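Local coordinates for ABC transporter, periplasmic substrate-binding protein (PDB 1TWY) that probably serves as the periplasmic receptor of an ABC-type transporter, binding phosphate and delivering it to the membrane permease for uptake, at residues Asn113-Leu118 and Lys214-Glu219. Residues are numbered along the deposited sequence; the frame is centred on the assembly and turned at random.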
loop_
_atom_site.group_PDB
_atom_site.type_symbol
_atom_site.label_atom_id
_atom_site.label_comp_id
_atom_site.label_asym_id
_atom_site.label_seq_id
_atom_site.Cartn_x
_atom_site.Cartn_y
_atom_site.Cartn_z
ATOM N N ASN A 113 -8.084 23.788 -6.322
ATOM C CA ASN A 113 -9.332 23.212 -5.804
ATOM C C ASN A 113 -9.586 23.590 -4.338
ATOM O O ASN A 113 -8.809 23.359 -3.458
ATOM C CB ASN A 113 -9.269 21.733 -6.048
ATOM C CG ASN A 113 -10.567 21.019 -5.808
ATOM O OD1 ASN A 113 -11.398 21.453 -4.978
ATOM N ND2 ASN A 113 -10.689 19.830 -6.442
ATOM N N PRO A 114 -10.735 24.247 -4.025
ATOM C CA PRO A 114 -10.998 24.618 -2.630
ATOM C C PRO A 114 -11.254 23.515 -1.639
ATOM O O PRO A 114 -11.205 23.772 -0.427
ATOM C CB PRO A 114 -12.252 25.543 -2.738
ATOM C CG PRO A 114 -12.884 25.195 -4.027
ATOM C CD PRO A 114 -11.730 24.792 -4.956
ATOM N N VAL A 115 -11.568 22.318 -2.125
ATOM C CA VAL A 115 -11.840 21.197 -1.266
ATOM C C VAL A 115 -10.611 20.899 -0.409
ATOM O O VAL A 115 -9.450 20.927 -0.874
ATOM C CB VAL A 115 -12.281 19.984 -2.121
ATOM C CG1 VAL A 115 -12.355 18.689 -1.365
ATOM C CG2 VAL A 115 -13.653 20.315 -2.827
ATOM N N THR A 116 -10.882 20.704 0.856
ATOM C CA THR A 116 -9.860 20.382 1.827
ATOM C C THR A 116 -9.951 18.987 2.457
ATOM O O THR A 116 -9.101 18.641 3.293
ATOM C CB THR A 116 -9.841 21.404 2.974
ATOM O OG1 THR A 116 -11.115 21.458 3.651
ATOM C CG2 THR A 116 -9.500 22.825 2.460
ATOM N N ASN A 117 -11.074 18.265 2.216
ATOM C CA ASN A 117 -11.401 17.073 2.906
ATOM C C ASN A 117 -12.398 16.289 2.076
ATOM O O ASN A 117 -13.168 16.897 1.349
ATOM C CB ASN A 117 -12.074 17.395 4.227
ATOM C CG ASN A 117 -12.528 16.139 4.966
ATOM O OD1 ASN A 117 -11.764 15.198 5.218
ATOM N ND2 ASN A 117 -13.852 16.115 5.295
ATOM N N LEU A 118 -12.316 14.959 2.102
ATOM C CA LEU A 118 -13.403 14.125 1.586
ATOM C C LEU A 118 -13.678 13.078 2.558
ATOM O O LEU A 118 -12.741 12.626 3.252
ATOM C CB LEU A 118 -13.042 13.486 0.198
ATOM C CG LEU A 118 -12.965 14.400 -1.045
ATOM C CD1 LEU A 118 -12.453 13.739 -2.231
ATOM C CD2 LEU A 118 -14.348 15.065 -1.358
ATOM N N LYS A 214 -2.028 19.265 -3.973
ATOM C CA LYS A 214 -2.563 19.502 -2.628
ATOM C C LYS A 214 -3.092 18.135 -2.089
ATOM O O LYS A 214 -4.066 17.610 -2.660
ATOM C CB LYS A 214 -3.725 20.562 -2.691
ATOM C CG LYS A 214 -4.172 20.992 -1.302
ATOM C CD LYS A 214 -4.843 22.311 -1.275
ATOM C CE LYS A 214 -6.162 22.148 -1.877
ATOM N NZ LYS A 214 -7.249 23.121 -1.192
ATOM N N ALA A 215 -2.498 17.613 -1.053
ATOM C CA ALA A 215 -2.962 16.449 -0.394
ATOM C C ALA A 215 -4.061 16.864 0.556
ATOM O O ALA A 215 -3.890 17.832 1.276
ATOM C CB ALA A 215 -1.810 15.865 0.450
ATOM N N ILE A 216 -5.212 16.234 0.509
ATOM C CA ILE A 216 -6.341 16.650 1.344
ATOM C C ILE A 216 -6.581 15.686 2.499
ATOM O O ILE A 216 -5.975 14.603 2.616
ATOM C CB ILE A 216 -7.590 16.818 0.531
ATOM C CG1 ILE A 216 -7.977 15.520 -0.111
ATOM C CG2 ILE A 216 -7.344 17.929 -0.476
ATOM C CD1 ILE A 216 -9.409 15.626 -0.839
ATOM N N GLN A 217 -7.405 16.101 3.457
ATOM C CA GLN A 217 -7.795 15.198 4.528
ATOM C C GLN A 217 -8.708 14.102 4.025
ATOM O O GLN A 217 -9.425 14.257 3.043
ATOM C CB GLN A 217 -8.542 15.987 5.612
ATOM C CG GLN A 217 -7.646 16.953 6.305
ATOM C CD GLN A 217 -8.485 17.939 7.227
ATOM O OE1 GLN A 217 -9.718 18.137 7.036
ATOM N NE2 GLN A 217 -7.829 18.534 8.163
ATOM N N PHE A 218 -8.714 13.016 4.763
ATOM C CA PHE A 218 -9.676 11.935 4.639
ATOM C C PHE A 218 -10.381 11.764 5.972
ATOM O O PHE A 218 -9.725 11.489 7.011
ATOM C CB PHE A 218 -8.997 10.620 4.254
ATOM C CG PHE A 218 -9.973 9.512 3.938
ATOM C CD1 PHE A 218 -10.786 9.601 2.841
ATOM C CD2 PHE A 218 -10.023 8.391 4.723
ATOM C CE1 PHE A 218 -11.647 8.584 2.475
ATOM C CE2 PHE A 218 -10.860 7.366 4.365
ATOM C CZ PHE A 218 -11.690 7.472 3.284
ATOM N N GLU A 219 -11.711 11.915 5.955
ATOM C CA GLU A 219 -12.540 11.927 7.188
ATOM C C GLU A 219 -11.934 12.882 8.204
ATOM O O GLU A 219 -11.801 12.564 9.372
ATOM C CB GLU A 219 -12.743 10.541 7.770
ATOM C CG GLU A 219 -13.589 9.619 6.865
ATOM C CD GLU A 219 -15.082 9.939 6.827
ATOM O OE1 GLU A 219 -15.571 10.979 7.372
ATOM O OE2 GLU A 219 -15.819 9.113 6.215
HETATM O O HOH W 1 -10.834 20.382 6.282
#
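Asn113 O accepts a hydrogen bond from Lys214 NZ nearly head-on, at 2.8 Å with a C=O...N angle of 171°. In Lys214, CG is anti to the backbone N (chi1 -172°), and bends at chi3 and chi4 set the outer part of the chain. The OD1 of Asn113 turns back to accept from Val115 N, 3.0 Å away, closing an Asx turn over Pro114. The same NZ also hydrogen-bonds Val115 O at 3.1 Å, from above the carbonyl plane. Val115 CG1 makes a loose apolar contact with Ile216 CD1 (4.3 Å). Thr116 O accepts from Gln217 N, while a water joins Thr116 OG1 to Gln217 OE1; Gln217 NE2 hydrogen-bonds Asp222 OD1. From here strand 117-118 runs parallel to the interrupted strand 214-218, Asn117 pairing with Gln217 and Leu118 with Phe218, a short addition to the mixed sheet of this periplasmic-binding-protein fold; strand 96-109 lies antiparallel on the other side of 214-218. Asn117 and Gln217 share one face, their side chains crossing at about a right angle, with Gln217 OE1 3.7 Å from Asn117 CB. Leu118 N donates to Gln217 O (3.1 Å) and Leu118 O accepts from Glu219 N (3.0 Å). On the opposite face, Leu118 CG and CD1 rest against Ile216 CD1, both at 3.8 Å, with helix 120-128 covering Leu118 and Phe218.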